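Local coordinates for protein CobC (PDB 6NRU) that catalyses the removal of the 5'-phosphate from adenosylcobalamin 5'-phosphate and from alpha-ribazole 5'-phosphate, in the assembly of the nucleotide loop of vitamin B12, at residues Arg33-Ala38 and Ala61-Arg66; Asn83-Gly88 and Ser107-Asp112; Ala136-Tyr141 and Ile184-Lys189. One frame throughout, in Å; residues are numbered along the deposited sequence.

Contact 1 of 3, residues Arg33-Ala38 and Ala61-Arg66. With SO4 (sulfate ion), chain M.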
loop_
_atom_site.group_PDB
_atom_site.type_symbol
_atom_site.label_atom_id
_atom_site.label_comp_id
_atom_site.label_asym_id
_atom_site.label_seq_id
_atom_site.Cartn_x
_atom_site.Cartn_y
_atom_site.Cartn_z
ATOM N N ARG A 33 -5.703 -11.538 13.216
ATOM C CA ARG A 33 -6.403 -11.611 11.939
ATOM C C ARG A 33 -5.489 -11.216 10.785
ATOM O O ARG A 33 -5.546 -11.820 9.708
ATOM C CB ARG A 33 -7.644 -10.722 11.973
ATOM C CG ARG A 33 -8.492 -10.779 10.713
ATOM C CD ARG A 33 -9.776 -9.986 10.897
ATOM N NE ARG A 33 -10.463 -9.746 9.632
ATOM C CZ ARG A 33 -11.431 -8.849 9.468
ATOM N NH1 ARG A 33 -11.830 -8.106 10.494
ATOM N NH2 ARG A 33 -12.000 -8.694 8.280
ATOM N N GLY A 34 -4.639 -10.206 10.992
ATOM C CA GLY A 34 -3.695 -9.813 9.957
ATOM C C GLY A 34 -2.628 -10.856 9.684
ATOM O O GLY A 34 -2.178 -10.998 8.544
ATOM N N ILE A 35 -2.188 -11.579 10.718
ATOM C CA ILE A 35 -1.314 -12.724 10.474
ATOM C C ILE A 35 -2.058 -13.802 9.685
ATOM O O ILE A 35 -1.512 -14.390 8.744
ATOM C CB ILE A 35 -0.732 -13.281 11.793
ATOM C CG1 ILE A 35 0.294 -12.331 12.453
ATOM C CG2 ILE A 35 -0.107 -14.658 11.549
ATOM C CD1 ILE A 35 -0.250 -11.255 13.349
ATOM N N GLU A 36 -3.323 -14.064 10.041
ATOM C CA GLU A 36 -4.115 -15.043 9.295
ATOM C C GLU A 36 -4.307 -14.612 7.847
ATOM O O GLU A 36 -4.276 -15.446 6.933
ATOM C CB GLU A 36 -5.472 -15.253 9.970
ATOM C CG GLU A 36 -5.440 -16.204 11.158
ATOM C CD GLU A 36 -6.502 -15.880 12.199
ATOM O OE1 GLU A 36 -7.327 -14.978 11.951
ATOM O OE2 GLU A 36 -6.513 -16.536 13.263
ATOM N N GLN A 37 -4.516 -13.313 7.620
ATOM C CA GLN A 37 -4.664 -12.811 6.258
ATOM C C GLN A 37 -3.390 -13.011 5.450
ATOM O O GLN A 37 -3.444 -13.393 4.275
ATOM C CB GLN A 37 -5.042 -11.332 6.284
ATOM C CG GLN A 37 -6.466 -11.049 6.707
ATOM C CD GLN A 37 -6.689 -9.581 6.995
ATOM O OE1 GLN A 37 -5.763 -8.867 7.389
ATOM N NE2 GLN A 37 -7.920 -9.118 6.803
ATOM N N ALA A 38 -2.230 -12.753 6.060
ATOM C CA ALA A 38 -0.973 -12.898 5.334
ATOM C C ALA A 38 -0.623 -14.364 5.127
ATOM O O ALA A 38 -0.117 -14.744 4.064
ATOM C CB ALA A 38 0.149 -12.172 6.077
ATOM N N ALA A 61 4.181 -3.821 6.973
ATOM C CA ALA A 61 4.306 -4.319 5.610
ATOM C C ALA A 61 5.374 -5.399 5.514
ATOM O O ALA A 61 5.195 -6.393 4.801
ATOM C CB ALA A 61 4.623 -3.167 4.659
ATOM N N GLN A 62 6.485 -5.226 6.232
ATOM C CA GLN A 62 7.539 -6.233 6.217
ATOM C C GLN A 62 7.108 -7.497 6.949
ATOM O O GLN A 62 7.429 -8.609 6.516
ATOM C CB GLN A 62 8.817 -5.660 6.826
ATOM C CG GLN A 62 9.343 -4.448 6.082
ATOM C CD GLN A 62 10.705 -4.014 6.564
ATOM O OE1 GLN A 62 11.713 -4.646 6.253
ATOM N NE2 GLN A 62 10.745 -2.927 7.327
ATOM N N HIS A 63 6.383 -7.347 8.063
ATOM C CA HIS A 63 5.808 -8.508 8.734
ATOM C C HIS A 63 4.903 -9.283 7.788
ATOM O O HIS A 63 4.914 -10.519 7.774
ATOM C CB HIS A 63 5.036 -8.066 9.978
ATOM C CG HIS A 63 4.610 -9.195 10.868
ATOM N ND1 HIS A 63 4.005 -8.988 12.088
ATOM C CD2 HIS A 63 4.704 -10.537 10.718
ATOM C CE1 HIS A 63 3.740 -10.155 12.650
ATOM N NE2 HIS A 63 4.153 -11.111 11.838
ATOM N N THR A 64 4.117 -8.571 6.980
ATOM C CA THR A 64 3.272 -9.232 5.994
ATOM C C THR A 64 4.116 -9.927 4.931
ATOM O O THR A 64 3.877 -11.095 4.601
ATOM C CB THR A 64 2.322 -8.215 5.360
ATOM O OG1 THR A 64 1.322 -7.836 6.317
ATOM C CG2 THR A 64 1.643 -8.804 4.127
ATOM N N ALA A 65 5.123 -9.229 4.399
ATOM C CA ALA A 65 5.952 -9.813 3.349
ATOM C C ALA A 65 6.678 -11.062 3.831
ATOM O O ALA A 65 6.927 -11.978 3.040
ATOM C CB ALA A 65 6.953 -8.779 2.836
ATOM N N ARG A 66 7.020 -11.122 5.118
ATOM C CA ARG A 66 7.639 -12.327 5.660
ATOM C C ARG A 66 6.667 -13.501 5.632
ATOM O O ARG A 66 7.035 -14.612 5.235
ATOM C CB ARG A 66 8.124 -12.072 7.090
ATOM C CG ARG A 66 9.573 -11.606 7.213
ATOM C CD ARG A 66 9.816 -10.962 8.575
ATOM N NE ARG A 66 9.080 -11.650 9.635
ATOM C CZ ARG A 66 8.594 -11.056 10.720
ATOM N NH1 ARG A 66 8.761 -9.750 10.900
ATOM N NH2 ARG A 66 7.934 -11.768 11.627
HETATM S S SO4 M . -10.223 -12.151 6.683
HETATM O O1 SO4 M . -9.456 -11.496 5.627
HETATM O O2 SO4 M . -10.785 -11.138 7.570
HETATM O O3 SO4 M . -11.308 -12.925 6.089
HETATM O O4 SO4 M . -9.354 -13.039 7.451
#
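The imidazole of His63 is met obliquely by the end of Ile35: CG1 of Ile35 stands 4.1 Å from CE1 of His63, nearly equidistant from its NE2, with the Ile35 CD1 methyl just beyond. The ring gets there because its CG is anti to the backbone N (chi1 -170°), which brings the end of the ring nearer the isoleucine. Away from helix 59-69 a second flat group, the guanidinium of Arg33, takes sulfate oxygen O2 in plane at its edge. NE and NH2 both donate to O2, the NH2 bond (2.8 Å to O2) being weak because its N-H...O angle is only 127°. Gln37, one turn on, gives NE2 to sulfate O1 (3.1 Å), while its OE1 accepts the backbone NH of Glu13. Arg199 also holds the ion, which probably came from the crystallisation liquor. Where the helices come closest, small side chains meet: Ala38 CB touches Thr64 CG2 at 4.2 Å, and the Thr64 carbonyl O is equally near. With CG2 turned to the alanine, Thr64 OG1 lies beside its own backbone N (chi1 -72°) and bonds to Arg60 O, one turn back in its helix, and weakly to Gly12 N. The Thr64 side chain lies about 4 Å from that of His11, the probable phosphohistidine nucleophile. Leu67 continues the seam of helix 59-69 against Ile35 and Ala38; behind it, Thr64 and Ala65 rest on Val150 of strand 146-151, and Ala61 and Ala65 on Cys55 of strand 52-55.

Contact 2 of 3, residues Asn83-Gly88 and Ser107-Asp112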
loop_
_atom_site.group_PDB
_atom_site.type_symbol
_atom_site.label_atom_id
_atom_site.label_comp_id
_atom_site.label_asym_id
_atom_site.label_seq_id
_atom_site.Cartn_x
_atom_site.Cartn_y
_atom_site.Cartn_z
ATOM N N ASN A 83 6.086 3.766 1.359
ATOM C CA ASN A 83 5.642 3.983 2.726
ATOM C C ASN A 83 4.263 4.625 2.770
ATOM O O ASN A 83 3.854 5.345 1.856
ATOM C CB ASN A 83 6.625 4.880 3.476
ATOM C CG ASN A 83 7.917 4.183 3.794
ATOM O OD1 ASN A 83 8.028 2.967 3.645
ATOM N ND2 ASN A 83 8.907 4.945 4.241
ATOM N N GLU A 84 3.552 4.363 3.863
ATOM C CA GLU A 84 2.320 5.080 4.145
ATOM C C GLU A 84 2.606 6.573 4.260
ATOM O O GLU A 84 3.731 6.993 4.550
ATOM C CB GLU A 84 1.692 4.548 5.439
ATOM C CG GLU A 84 0.341 5.145 5.815
ATOM C CD GLU A 84 -0.694 5.001 4.717
ATOM O OE1 GLU A 84 -0.795 5.909 3.864
ATOM O OE2 GLU A 84 -1.409 3.980 4.707
HETATM N N MSE A 85 1.583 7.379 3.996
HETATM C CA MSE A 85 1.670 8.815 4.203
HETATM C C MSE A 85 2.035 9.105 5.651
HETATM O O MSE A 85 1.567 8.420 6.559
HETATM C CB MSE A 85 0.345 9.482 3.846
HETATM C CG MSE A 85 0.467 10.933 3.433
HETATM SE SE MSE A 85 -1.249 11.660 2.863
HETATM C CE MSE A 85 -1.818 12.443 4.553
ATOM N N PHE A 86 2.880 10.109 5.870
ATOM C CA PHE A 86 3.292 10.495 7.216
ATOM C C PHE A 86 2.312 11.535 7.755
ATOM O O PHE A 86 2.279 12.675 7.280
ATOM C CB PHE A 86 4.719 11.032 7.211
ATOM C CG PHE A 86 5.172 11.540 8.545
ATOM C CD1 PHE A 86 5.188 10.703 9.650
ATOM C CD2 PHE A 86 5.577 12.854 8.702
ATOM C CE1 PHE A 86 5.599 11.166 10.881
ATOM C CE2 PHE A 86 5.991 13.322 9.933
ATOM C CZ PHE A 86 6.001 12.477 11.022
ATOM N N PHE A 87 1.519 11.145 8.750
ATOM C CA PHE A 87 0.475 12.006 9.293
ATOM C C PHE A 87 0.964 12.911 10.418
ATOM O O PHE A 87 0.160 13.662 10.981
ATOM C CB PHE A 87 -0.700 11.154 9.784
ATOM C CG PHE A 87 -1.723 10.856 8.721
ATOM C CD1 PHE A 87 -2.684 11.798 8.381
ATOM C CD2 PHE A 87 -1.727 9.634 8.065
ATOM C CE1 PHE A 87 -3.629 11.526 7.405
ATOM C CE2 PHE A 87 -2.668 9.357 7.087
ATOM C CZ PHE A 87 -3.620 10.303 6.757
ATOM N N GLY A 88 2.246 12.859 10.762
ATOM C CA GLY A 88 2.788 13.813 11.717
ATOM C C GLY A 88 2.202 13.638 13.105
ATOM O O GLY A 88 2.220 12.545 13.681
ATOM N N SER A 107 -9.967 20.281 10.430
ATOM C CA SER A 107 -11.096 20.629 9.571
ATOM C C SER A 107 -10.620 20.984 8.171
ATOM O O SER A 107 -11.261 20.623 7.176
ATOM C CB SER A 107 -11.870 21.807 10.161
ATOM O OG SER A 107 -12.102 21.634 11.544
ATOM N N ALA A 108 -9.506 21.717 8.083
ATOM C CA ALA A 108 -8.935 22.055 6.788
ATOM C C ALA A 108 -8.529 20.806 6.024
ATOM O O ALA A 108 -8.596 20.783 4.790
ATOM C CB ALA A 108 -7.737 22.983 6.975
ATOM N N TRP A 109 -8.123 19.758 6.739
ATOM C CA TRP A 109 -7.796 18.494 6.094
ATOM C C TRP A 109 -9.052 17.744 5.669
ATOM O O TRP A 109 -9.121 17.235 4.545
ATOM C CB TRP A 109 -6.949 17.635 7.034
ATOM C CG TRP A 109 -7.089 16.158 6.814
ATOM C CD1 TRP A 109 -7.936 15.305 7.464
ATOM C CD2 TRP A 109 -6.349 15.355 5.884
ATOM N NE1 TRP A 109 -7.773 14.025 6.994
ATOM C CE2 TRP A 109 -6.806 14.028 6.023
ATOM C CE3 TRP A 109 -5.349 15.630 4.947
ATOM C CZ2 TRP A 109 -6.295 12.979 5.259
ATOM C CZ3 TRP A 109 -4.845 14.589 4.190
ATOM C CH2 TRP A 109 -5.319 13.279 4.351
ATOM N N CYS A 110 -10.055 17.670 6.548
ATOM C CA CYS A 110 -11.288 16.974 6.201
ATOM C C CYS A 110 -11.997 17.639 5.030
ATOM O O CYS A 110 -12.645 16.954 4.231
ATOM C CB CYS A 110 -12.215 16.908 7.414
ATOM S SG CYS A 110 -11.705 15.713 8.667
ATOM N N ASN A 111 -11.877 18.960 4.904
ATOM C CA ASN A 111 -12.545 19.699 3.841
ATOM C C ASN A 111 -11.689 19.864 2.589
ATOM O O ASN A 111 -12.210 20.306 1.559
ATOM C CB ASN A 111 -12.976 21.083 4.347
ATOM C CG ASN A 111 -14.029 21.006 5.443
ATOM O OD1 ASN A 111 -14.633 19.957 5.673
ATOM N ND2 ASN A 111 -14.255 22.124 6.122
ATOM N N ASP A 112 -10.402 19.516 2.642
ATOM C CA ASP A 112 -9.496 19.685 1.512
ATOM C C ASP A 112 -8.328 18.715 1.698
ATOM O O ASP A 112 -7.182 19.108 1.903
ATOM C CB ASP A 112 -9.001 21.128 1.389
ATOM C CG ASP A 112 -8.271 21.387 0.083
ATOM O OD1 ASP A 112 -8.269 20.494 -0.795
ATOM O OD2 ASP A 112 -7.695 22.486 -0.064
#
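Met85 and Phe87 reach the same end of the Trp109 indole, joining the loop after strand 76-78 to helix 103-111 within the histidine phosphatase fold, in the part that extends beyond the central sheet. Along the loop, Asn83 comes first, its OD1 bonded to the backbone NH of Glu57. Glu84, the probable proton donor/acceptor, folds its carboxylate back so that OE1 accepts the NH of Met85 (2.8 Å) on its anti side, a bond that helps fix the rotation of the group; OE2 has a long, weak ion pair with Arg60. Met85, here a selenomethionine, sends its chain straight out to SE and then bends at chi3 (94°). That kink carries the CE methyl to Trp109 CH2 at 3.6 Å, and the two side chains approach from opposite directions. The same methyl lies above one face of the Phe87 ring, toward the rim, so it is wedged between two aromatic residues; Phe127 of helix 124-136 also touches this side chain. Phe86 points elsewhere, to the ring of His25, and its NH bonds to Glu122 OE2. Phe87, with its NH bonded to Glu91, turns its ring edge to the face of the Trp109 six-membered ring in an offset edge-to-face pair, centroids 5.5 Å apart and planes at 83°. Trp109 in turn meets Trp90 edge-to-face and the Tyr106 ring at a shallower angle, about 35° between planes; a tetraethylene glycol, probably from the crystallisation liquor, lies about 3 Å from its side chain at the nearest atoms. The closest atoms of the ring pair are Phe87 CE1 and Trp109 CZ2, 3.7 Å apart, with CZ2 near the plane of the phenyl ring.

Contact 3 of 3, residues Ala136-Tyr141 and Ile184-Lys189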
loop_
_atom_site.group_PDB
_atom_site.type_symbol
_atom_site.label_atom_id
_atom_site.label_comp_id
_atom_site.label_asym_id
_atom_site.label_seq_id
_atom_site.Cartn_x
_atom_site.Cartn_y
_atom_site.Cartn_z
ATOM N N ALA A 136 8.021 6.153 -12.016
ATOM C CA ALA A 136 9.093 6.464 -12.955
ATOM C C ALA A 136 10.290 5.538 -12.798
ATOM O O ALA A 136 11.110 5.445 -13.718
ATOM C CB ALA A 136 9.540 7.915 -12.786
ATOM N N ARG A 137 10.404 4.853 -11.660
ATOM C CA ARG A 137 11.502 3.934 -11.395
ATOM C C ARG A 137 11.250 2.526 -11.917
ATOM O O ARG A 137 12.151 1.685 -11.837
ATOM C CB ARG A 137 11.777 3.861 -9.891
ATOM C CG ARG A 137 12.618 4.998 -9.349
ATOM C CD ARG A 137 13.246 4.603 -8.029
ATOM N NE ARG A 137 13.682 5.757 -7.250
ATOM C CZ ARG A 137 13.820 5.751 -5.928
ATOM N NH1 ARG A 137 13.551 4.649 -5.238
ATOM N NH2 ARG A 137 14.222 6.844 -5.293
ATOM N N LEU A 138 10.054 2.246 -12.438
ATOM C CA LEU A 138 9.721 0.881 -12.832
ATOM C C LEU A 138 10.560 0.409 -14.012
ATOM O O LEU A 138 10.817 -0.792 -14.146
ATOM C CB LEU A 138 8.232 0.784 -13.165
ATOM C CG LEU A 138 7.285 0.881 -11.970
ATOM C CD1 LEU A 138 5.846 0.862 -12.437
ATOM C CD2 LEU A 138 7.540 -0.247 -10.980
ATOM N N SER A 139 10.995 1.336 -14.870
ATOM C CA SER A 139 11.866 0.971 -15.981
ATOM C C SER A 139 13.159 0.342 -15.487
ATOM O O SER A 139 13.772 -0.463 -16.195
ATOM C CB SER A 139 12.171 2.204 -16.828
ATOM O OG SER A 139 12.641 3.265 -16.012
ATOM N N GLU A 140 13.585 0.700 -14.276
ATOM C CA GLU A 140 14.778 0.112 -13.689
ATOM C C GLU A 140 14.588 -1.364 -13.353
ATOM O O GLU A 140 15.576 -2.095 -13.245
ATOM C CB GLU A 140 15.175 0.950 -12.467
ATOM C CG GLU A 140 15.698 0.212 -11.254
ATOM C CD GLU A 140 15.736 1.106 -10.024
ATOM O OE1 GLU A 140 15.584 2.339 -10.176
ATOM O OE2 GLU A 140 15.938 0.582 -8.909
ATOM N N TYR A 141 13.343 -1.831 -13.237
ATOM C CA TYR A 141 13.051 -3.240 -13.012
ATOM C C TYR A 141 12.591 -3.955 -14.279
ATOM O O TYR A 141 11.926 -4.993 -14.187
ATOM C CB TYR A 141 11.985 -3.397 -11.929
ATOM C CG TYR A 141 12.274 -2.632 -10.668
ATOM C CD1 TYR A 141 13.311 -3.009 -9.827
ATOM C CD2 TYR A 141 11.504 -1.531 -10.310
ATOM C CE1 TYR A 141 13.576 -2.313 -8.668
ATOM C CE2 TYR A 141 11.764 -0.827 -9.154
ATOM C CZ TYR A 141 12.801 -1.224 -8.336
ATOM O OH TYR A 141 13.067 -0.527 -7.182
ATOM N N ILE A 184 -1.652 -5.962 -11.708
ATOM C CA ILE A 184 -1.720 -5.040 -12.812
ATOM C C ILE A 184 -0.592 -5.303 -13.808
ATOM O O ILE A 184 0.546 -5.403 -13.414
ATOM C CB ILE A 184 -1.690 -3.590 -12.324
ATOM C CG1 ILE A 184 -1.405 -2.650 -13.478
ATOM C CG2 ILE A 184 -0.692 -3.417 -11.198
ATOM C CD1 ILE A 184 -2.297 -1.453 -13.486
ATOM N N ASP A 185 -0.914 -5.387 -15.097
ATOM C CA ASP A 185 0.076 -5.655 -16.131
ATOM C C ASP A 185 0.486 -4.359 -16.815
ATOM O O ASP A 185 -0.354 -3.497 -17.087
ATOM C CB ASP A 185 -0.473 -6.633 -17.171
ATOM C CG ASP A 185 -0.195 -8.079 -16.817
ATOM O OD1 ASP A 185 0.993 -8.463 -16.765
ATOM O OD2 ASP A 185 -1.166 -8.833 -16.592
ATOM N N ILE A 186 1.780 -4.225 -17.094
ATOM C CA ILE A 186 2.315 -3.064 -17.795
ATOM C C ILE A 186 3.145 -3.549 -18.972
ATOM O O ILE A 186 4.040 -4.384 -18.805
ATOM C CB ILE A 186 3.170 -2.171 -16.878
ATOM C CG1 ILE A 186 2.466 -1.932 -15.546
ATOM C CG2 ILE A 186 3.462 -0.852 -17.562
ATOM C CD1 ILE A 186 3.327 -1.205 -14.541
ATOM N N ASN A 187 2.852 -3.025 -20.158
ATOM C CA ASN A 187 3.624 -3.330 -21.355
ATOM C C ASN A 187 3.724 -2.059 -22.178
ATOM O O ASN A 187 2.700 -1.491 -22.567
ATOM C CB ASN A 187 2.979 -4.458 -22.162
ATOM C CG ASN A 187 2.819 -5.730 -21.356
ATOM O OD1 ASN A 187 1.708 -6.121 -21.007
ATOM N ND2 ASN A 187 3.933 -6.385 -21.055
ATOM N N GLN A 188 4.957 -1.615 -22.429
ATOM C CA GLN A 188 5.216 -0.332 -23.083
ATOM C C GLN A 188 4.515 0.796 -22.335
ATOM O O GLN A 188 3.938 1.708 -22.930
ATOM C CB GLN A 188 4.809 -0.361 -24.558
ATOM C CG GLN A 188 5.641 -1.313 -25.399
ATOM C CD GLN A 188 5.305 -2.765 -25.123
ATOM O OE1 GLN A 188 4.209 -3.229 -25.438
ATOM N NE2 GLN A 188 6.240 -3.484 -24.514
ATOM N N LYS A 189 4.554 0.706 -21.005
ATOM C CA LYS A 189 3.970 1.681 -20.091
ATOM C C LYS A 189 2.464 1.825 -20.273
ATOM O O LYS A 189 1.873 2.804 -19.810
ATOM C CB LYS A 189 4.669 3.039 -20.212
ATOM C CG LYS A 189 6.155 2.957 -19.873
ATOM C CD LYS A 189 6.977 4.036 -20.565
ATOM C CE LYS A 189 7.806 4.818 -19.559
ATOM N NZ LYS A 189 9.072 4.107 -19.218
HETATM O O HOH W 1 10.606 5.503 -16.603
#
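Leu138 lays its CD1 methyl against CD1 of Ile186 at 3.9 Å, the two side chains crossing at about a right angle. In this alpha/beta fold the pair joins the turn after helix 124-136 to the end of strand 181-187, an antiparallel member of the mixed central sheet. Ile186 extends toward the turn, its CG1 beside the backbone N (chi1 -46°) and its CD1 in line beyond, so that only the terminal methyl does the touching. Beside it in the sheet, Leu6 of strand 5-10 also packs on this isoleucine. The turn includes a short 3-10 segment, with Glu140 N bonded to Arg137 O and Tyr141 N to Leu138 O. It directs Leu138 inward, while the Tyr141 side chain touches Leu52 and Leu54 of strand 52-55. After Asn187 the strand gives way to a two-residue hairpin turn. Gln188 and Lys189 both have left-handed backbone angles, close to a type I' turn, which reverses the chain into strand 190-198; the bond between Asp185 and Thr192 belongs to this hairpin. From the turn the lysine reaches back to the loop, its NZ 4.4 Å from Ser139 CB, a contact at the solvent-exposed margin that is looser than the methyl pair. No direct hydrogen bond spans the two segments. Instead, one water bridges them: it donates to Ala136 O (2.9 Å), bonds with Ser139 OG (3.1 Å), and accepts a weak bond from Lys189 NZ at 3.3 Å.

In the fold
Going from the N terminus, contact 1 closes first, bringing helix 59-69 back onto helix 32-44 across a 22-residue excursion that includes strand 52-55. Contact 2 opens after strand 76-78 and closes an 18-residue, largely helical loop at helix 103-111. Contact 3 makes the longest closure, 42 residues that include strand 146-151 and helix 153-163. The three follow in series, none nested in or crossing another, and none touches its neighbours: contacts 1 and 2 come within about 7 Å at their nearest atoms. Contact 1 pairs helices beside the sheet, contact 2 joins the loop carrying Glu84 to helix 103-111, and contact 3 joins the turn after helix 124-136 to the hairpin end of strand 181-187.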